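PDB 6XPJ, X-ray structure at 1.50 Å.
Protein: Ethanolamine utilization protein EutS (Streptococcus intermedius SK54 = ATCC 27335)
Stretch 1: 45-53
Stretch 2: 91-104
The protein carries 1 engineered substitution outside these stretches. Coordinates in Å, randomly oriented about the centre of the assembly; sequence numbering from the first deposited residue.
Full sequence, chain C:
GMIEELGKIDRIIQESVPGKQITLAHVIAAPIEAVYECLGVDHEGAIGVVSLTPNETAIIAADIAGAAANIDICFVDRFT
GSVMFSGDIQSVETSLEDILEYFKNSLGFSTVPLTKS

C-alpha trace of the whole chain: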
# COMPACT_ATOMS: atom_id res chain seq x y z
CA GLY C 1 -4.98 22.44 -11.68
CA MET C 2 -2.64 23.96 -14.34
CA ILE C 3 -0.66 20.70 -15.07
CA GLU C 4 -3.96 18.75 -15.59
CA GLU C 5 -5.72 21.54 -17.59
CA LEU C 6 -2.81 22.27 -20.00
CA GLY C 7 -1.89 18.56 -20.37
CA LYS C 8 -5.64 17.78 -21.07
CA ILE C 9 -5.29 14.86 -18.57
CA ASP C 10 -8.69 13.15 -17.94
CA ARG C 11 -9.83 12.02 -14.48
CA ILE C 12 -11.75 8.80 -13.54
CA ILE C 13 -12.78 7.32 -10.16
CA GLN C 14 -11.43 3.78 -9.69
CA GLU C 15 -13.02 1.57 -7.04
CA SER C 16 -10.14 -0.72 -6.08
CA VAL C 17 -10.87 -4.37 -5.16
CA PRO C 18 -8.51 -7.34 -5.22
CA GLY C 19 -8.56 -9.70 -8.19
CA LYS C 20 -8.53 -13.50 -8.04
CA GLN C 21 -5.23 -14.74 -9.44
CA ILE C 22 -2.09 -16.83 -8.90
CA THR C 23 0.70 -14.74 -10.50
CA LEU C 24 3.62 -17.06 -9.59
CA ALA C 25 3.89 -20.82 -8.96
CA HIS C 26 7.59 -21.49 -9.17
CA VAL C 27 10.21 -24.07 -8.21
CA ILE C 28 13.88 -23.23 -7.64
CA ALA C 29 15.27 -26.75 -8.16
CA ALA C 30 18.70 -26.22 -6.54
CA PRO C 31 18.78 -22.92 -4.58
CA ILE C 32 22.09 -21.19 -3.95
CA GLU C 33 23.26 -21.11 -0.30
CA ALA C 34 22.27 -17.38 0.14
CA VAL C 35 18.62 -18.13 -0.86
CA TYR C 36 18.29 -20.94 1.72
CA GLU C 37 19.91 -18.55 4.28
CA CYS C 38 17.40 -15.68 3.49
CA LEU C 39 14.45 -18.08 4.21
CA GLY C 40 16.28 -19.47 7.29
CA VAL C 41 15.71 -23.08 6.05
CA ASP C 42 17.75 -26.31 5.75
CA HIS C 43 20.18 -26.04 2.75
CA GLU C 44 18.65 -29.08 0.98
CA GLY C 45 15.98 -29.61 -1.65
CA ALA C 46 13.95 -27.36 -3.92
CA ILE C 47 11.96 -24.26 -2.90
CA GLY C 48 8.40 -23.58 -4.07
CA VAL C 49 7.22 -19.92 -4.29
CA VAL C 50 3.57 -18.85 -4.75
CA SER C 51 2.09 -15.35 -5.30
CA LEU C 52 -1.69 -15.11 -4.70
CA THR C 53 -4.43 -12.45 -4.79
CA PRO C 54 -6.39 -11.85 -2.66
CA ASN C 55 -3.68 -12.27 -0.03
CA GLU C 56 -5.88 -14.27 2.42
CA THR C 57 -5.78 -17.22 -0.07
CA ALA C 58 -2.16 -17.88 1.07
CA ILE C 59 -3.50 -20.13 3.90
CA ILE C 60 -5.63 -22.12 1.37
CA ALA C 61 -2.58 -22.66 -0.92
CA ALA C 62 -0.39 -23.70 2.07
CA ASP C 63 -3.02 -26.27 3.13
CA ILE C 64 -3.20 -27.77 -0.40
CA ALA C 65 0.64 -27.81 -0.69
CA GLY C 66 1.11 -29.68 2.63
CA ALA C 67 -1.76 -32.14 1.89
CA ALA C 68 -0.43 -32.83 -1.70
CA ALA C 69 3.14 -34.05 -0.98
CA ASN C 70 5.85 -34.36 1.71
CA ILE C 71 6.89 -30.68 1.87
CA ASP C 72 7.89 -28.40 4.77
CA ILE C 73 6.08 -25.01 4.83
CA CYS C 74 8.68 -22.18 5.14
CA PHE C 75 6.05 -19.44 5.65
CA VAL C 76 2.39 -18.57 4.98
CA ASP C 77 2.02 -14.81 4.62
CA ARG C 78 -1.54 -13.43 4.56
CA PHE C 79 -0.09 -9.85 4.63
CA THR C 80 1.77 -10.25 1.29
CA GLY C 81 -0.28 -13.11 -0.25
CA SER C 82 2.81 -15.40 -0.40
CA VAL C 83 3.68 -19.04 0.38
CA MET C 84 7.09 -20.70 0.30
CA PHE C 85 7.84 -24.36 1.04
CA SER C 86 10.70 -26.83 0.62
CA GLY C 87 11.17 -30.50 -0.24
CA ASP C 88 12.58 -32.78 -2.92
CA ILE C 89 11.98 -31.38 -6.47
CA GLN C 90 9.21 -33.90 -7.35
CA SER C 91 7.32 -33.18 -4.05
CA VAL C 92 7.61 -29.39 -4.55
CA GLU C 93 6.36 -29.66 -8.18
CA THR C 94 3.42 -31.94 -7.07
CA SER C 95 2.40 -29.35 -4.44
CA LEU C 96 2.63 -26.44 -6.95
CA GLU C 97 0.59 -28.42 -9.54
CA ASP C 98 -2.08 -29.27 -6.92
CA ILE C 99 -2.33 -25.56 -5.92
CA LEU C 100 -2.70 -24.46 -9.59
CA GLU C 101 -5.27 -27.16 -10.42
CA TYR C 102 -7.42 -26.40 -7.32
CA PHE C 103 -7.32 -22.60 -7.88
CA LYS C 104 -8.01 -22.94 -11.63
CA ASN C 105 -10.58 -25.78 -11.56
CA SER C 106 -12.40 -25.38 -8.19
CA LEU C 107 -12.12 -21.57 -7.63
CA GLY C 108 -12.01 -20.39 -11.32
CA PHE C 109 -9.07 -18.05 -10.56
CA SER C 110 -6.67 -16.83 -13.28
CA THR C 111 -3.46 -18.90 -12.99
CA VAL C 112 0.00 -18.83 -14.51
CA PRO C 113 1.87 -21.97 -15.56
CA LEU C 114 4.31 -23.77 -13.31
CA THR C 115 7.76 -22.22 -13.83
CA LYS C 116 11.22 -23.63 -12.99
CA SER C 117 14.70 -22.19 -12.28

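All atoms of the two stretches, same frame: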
# COMPACT_ATOMS: atom_id res chain seq x y z
N GLY C 45 17.25 -29.48 -0.96
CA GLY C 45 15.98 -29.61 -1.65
C GLY C 45 15.63 -28.36 -2.43
O GLY C 45 16.36 -27.35 -2.41
N ALA C 46 14.51 -28.44 -3.12
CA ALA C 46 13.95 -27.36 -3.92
C ALA C 46 13.12 -26.44 -3.03
O ALA C 46 12.72 -26.82 -1.88
CB ALA C 46 13.13 -27.95 -5.03
N ILE C 47 12.87 -25.25 -3.54
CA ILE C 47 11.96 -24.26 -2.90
C ILE C 47 10.82 -23.99 -3.87
O ILE C 47 11.10 -23.68 -5.05
CB ILE C 47 12.73 -22.98 -2.53
CG1 ILE C 47 13.71 -23.29 -1.39
CG2 ILE C 47 11.77 -21.84 -2.22
CD1 ILE C 47 13.09 -23.58 -0.08
N GLY C 48 9.60 -24.02 -3.35
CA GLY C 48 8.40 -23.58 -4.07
C GLY C 48 7.98 -22.21 -3.61
O GLY C 48 8.01 -21.96 -2.38
N VAL C 49 7.60 -21.34 -4.54
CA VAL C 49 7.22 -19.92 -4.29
C VAL C 49 5.89 -19.66 -4.99
O VAL C 49 5.78 -19.90 -6.20
CB VAL C 49 8.29 -18.96 -4.80
CG1 VAL C 49 7.98 -17.55 -4.29
CG2 VAL C 49 9.70 -19.40 -4.39
N VAL C 50 4.93 -19.15 -4.23
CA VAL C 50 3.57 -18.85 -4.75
C VAL C 50 3.22 -17.40 -4.42
O VAL C 50 3.40 -16.95 -3.28
CB VAL C 50 2.52 -19.83 -4.21
CG1 VAL C 50 1.24 -19.67 -4.99
CG2 VAL C 50 3.03 -21.27 -4.26
N SER C 51 2.68 -16.71 -5.41
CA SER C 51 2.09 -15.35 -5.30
C SER C 51 0.60 -15.43 -5.57
O SER C 51 0.22 -15.91 -6.68
CB SER C 51 2.71 -14.44 -6.32
OG SER C 51 2.17 -13.13 -6.16
N LEU C 52 -0.21 -15.00 -4.62
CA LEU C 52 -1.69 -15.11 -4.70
C LEU C 52 -2.36 -13.77 -4.43
O LEU C 52 -1.86 -12.95 -3.66
CB LEU C 52 -2.21 -16.13 -3.70
CG LEU C 52 -1.56 -17.50 -3.73
CD1 LEU C 52 -0.53 -17.65 -2.62
CD2 LEU C 52 -2.60 -18.60 -3.71
N THR C 53 -3.54 -13.61 -5.01
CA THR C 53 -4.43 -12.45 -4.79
C THR C 53 -5.84 -13.03 -4.78
O THR C 53 -6.16 -13.84 -5.66
CB THR C 53 -4.27 -11.42 -5.91
OG1 THR C 53 -2.87 -11.14 -6.09
CG2 THR C 53 -5.11 -10.20 -5.63
N SER C 91 8.36 -33.52 -5.06
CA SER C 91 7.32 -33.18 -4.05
C SER C 91 6.90 -31.71 -4.21
O SER C 91 5.70 -31.40 -4.19
CB SER C 91 7.77 -33.42 -2.63
OG SER C 91 8.05 -34.81 -2.42
N VAL C 92 7.88 -30.84 -4.41
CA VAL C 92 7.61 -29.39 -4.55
C VAL C 92 6.79 -29.16 -5.83
O VAL C 92 5.79 -28.42 -5.80
CB VAL C 92 8.90 -28.57 -4.54
CG1 VAL C 92 8.63 -27.14 -4.98
CG2 VAL C 92 9.52 -28.60 -3.16
N GLU C 93 7.17 -29.80 -6.93
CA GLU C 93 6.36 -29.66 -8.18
C GLU C 93 4.94 -30.19 -7.97
O GLU C 93 3.97 -29.56 -8.48
CB GLU C 93 7.04 -30.36 -9.34
CG GLU C 93 8.33 -29.72 -9.73
CD GLU C 93 8.97 -30.27 -10.99
OE1 GLU C 93 9.97 -29.68 -11.42
OE2 GLU C 93 8.46 -31.27 -11.53
N THR C 94 4.76 -31.36 -7.32
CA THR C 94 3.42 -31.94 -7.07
C THR C 94 2.58 -30.93 -6.31
O THR C 94 1.42 -30.69 -6.69
CB THR C 94 3.51 -33.27 -6.31
OG1 THR C 94 4.16 -34.17 -7.22
CG2 THR C 94 2.16 -33.80 -5.89
N SER C 95 3.14 -30.32 -5.27
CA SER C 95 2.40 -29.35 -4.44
C SER C 95 2.01 -28.12 -5.29
O SER C 95 0.89 -27.64 -5.17
CB SER C 95 3.18 -28.95 -3.22
OG SER C 95 3.28 -30.05 -2.31
N LEU C 96 2.93 -27.61 -6.10
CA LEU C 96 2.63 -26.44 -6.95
C LEU C 96 1.52 -26.81 -7.94
O LEU C 96 0.62 -26.01 -8.15
CB LEU C 96 3.90 -26.02 -7.67
CG LEU C 96 4.95 -25.35 -6.80
CD1 LEU C 96 6.22 -25.16 -7.59
CD2 LEU C 96 4.45 -24.01 -6.26
N GLU C 97 1.62 -27.96 -8.58
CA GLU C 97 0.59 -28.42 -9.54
C GLU C 97 -0.76 -28.52 -8.83
O GLU C 97 -1.78 -28.09 -9.41
CB GLU C 97 0.97 -29.80 -10.05
CG GLU C 97 2.13 -29.82 -11.00
CD GLU C 97 2.74 -31.19 -11.18
OE1 GLU C 97 3.59 -31.32 -12.08
OE2 GLU C 97 2.39 -32.12 -10.42
N ASP C 98 -0.79 -29.07 -7.62
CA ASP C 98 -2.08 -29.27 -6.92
C ASP C 98 -2.67 -27.91 -6.57
O ASP C 98 -3.90 -27.72 -6.68
CB ASP C 98 -1.91 -30.20 -5.73
CG ASP C 98 -1.77 -31.66 -6.17
OD1 ASP C 98 -1.60 -31.92 -7.37
OD2 ASP C 98 -1.93 -32.53 -5.30
N ILE C 99 -1.85 -26.95 -6.15
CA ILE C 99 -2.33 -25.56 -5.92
C ILE C 99 -2.93 -25.00 -7.21
O ILE C 99 -4.04 -24.48 -7.15
CB ILE C 99 -1.21 -24.65 -5.39
CG1 ILE C 99 -0.79 -25.04 -3.97
CG2 ILE C 99 -1.61 -23.19 -5.45
CD1 ILE C 99 0.51 -24.44 -3.54
N LEU C 100 -2.21 -25.05 -8.33
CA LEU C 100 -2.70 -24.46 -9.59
C LEU C 100 -4.00 -25.12 -10.02
O LEU C 100 -4.93 -24.41 -10.41
CB LEU C 100 -1.62 -24.57 -10.66
CG LEU C 100 -0.41 -23.66 -10.46
CD1 LEU C 100 0.71 -24.04 -11.41
CD2 LEU C 100 -0.76 -22.19 -10.60
N GLU C 101 -4.07 -26.45 -9.93
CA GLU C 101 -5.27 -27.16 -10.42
C GLU C 101 -6.47 -26.79 -9.54
O GLU C 101 -7.56 -26.57 -10.08
CB GLU C 101 -5.04 -28.66 -10.41
CG GLU C 101 -4.09 -29.12 -11.49
CD GLU C 101 -3.70 -30.58 -11.43
OE1 GLU C 101 -4.40 -31.38 -10.75
OE2 GLU C 101 -2.64 -30.92 -12.04
N TYR C 102 -6.30 -26.73 -8.22
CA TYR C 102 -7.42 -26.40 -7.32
C TYR C 102 -7.88 -24.97 -7.63
O TYR C 102 -9.08 -24.70 -7.79
CB TYR C 102 -7.03 -26.53 -5.85
CG TYR C 102 -8.15 -26.06 -4.96
CD1 TYR C 102 -9.24 -26.86 -4.69
CD2 TYR C 102 -8.18 -24.76 -4.46
CE1 TYR C 102 -10.31 -26.41 -3.93
CE2 TYR C 102 -9.24 -24.30 -3.72
CZ TYR C 102 -10.32 -25.11 -3.47
OH TYR C 102 -11.35 -24.64 -2.70
N PHE C 103 -6.95 -24.01 -7.66
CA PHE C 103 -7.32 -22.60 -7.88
C PHE C 103 -7.96 -22.41 -9.25
O PHE C 103 -8.96 -21.65 -9.37
CB PHE C 103 -6.14 -21.66 -7.65
CG PHE C 103 -5.93 -21.32 -6.19
CD1 PHE C 103 -5.41 -22.22 -5.28
CD2 PHE C 103 -6.23 -20.06 -5.74
CE1 PHE C 103 -5.22 -21.90 -3.95
CE2 PHE C 103 -6.05 -19.73 -4.41
CZ PHE C 103 -5.56 -20.65 -3.51
N LYS C 104 -7.44 -23.07 -10.27
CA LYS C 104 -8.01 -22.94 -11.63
C LYS C 104 -9.35 -23.66 -11.71
O LYS C 104 -10.30 -23.05 -12.23
CB LYS C 104 -7.06 -23.54 -12.66
CG LYS C 104 -7.60 -23.55 -14.07
CD LYS C 104 -6.54 -23.84 -15.10
CE LYS C 104 -5.96 -25.24 -14.99
NZ LYS C 104 -6.95 -26.27 -15.32

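The packing of a helix along a β-strand is usually a matter of apolar side chains packing together, and EutS offers a compact example. Strand 46-53 and helix 91-104 run nearly parallel, with 14° between their N-to-C directions and a closest axial approach of 8.3 Å. No hydrogen bond crosses between them; the helix satisfies its backbone internally, as in Leu 96 N to Val 92 O at 3.0 Å, and the contact rests on shape and hydrophobicity.

Val 92 contributes the most surface, 62 Å². It points toward the strand where the two backbones come close, the CA atoms of Gly 48 and Val 92 lying 5.9 Å apart. Its CG1 sits 3.7 Å from Gly 48 N, while its CG2 lies 4.1 Å from Ala 46 CB. The absence of a side chain at Gly 48 leaves room for this approach: an ideal CB there would fall 3.1 Å from Val 92 CG1, which is tight. Here the valine packs against bare main chain.

Further along, Val 50, of which the helix covers 48 Å², takes over on the strand side. Strand alternation turns Ala 46, Val 50 and Leu 52 toward the helix and Ile 47 and Val 49 away. From Val 50, CG2 meets Leu 96 CD2 at 3.7 Å and Ile 99 CD1 at 4.1 Å, so one methyl touches residues from successive parts of the helix.

Leu 96, with 45 Å², shows that the direction of a CA-to-CB bond does not settle where a side chain ends. That bond points sideways, yet the m, t rotamer brings the methyls back to the strand, with CD1 4.4 Å from Gly 48 CA.

Beyond these residues the backbones stand farther apart, and Leu 52 and the longer reach of Phe 103 span the gap: Leu 52 CD2 lies 3.6 Å from Phe 103 CZ, approaching the ring obliquely.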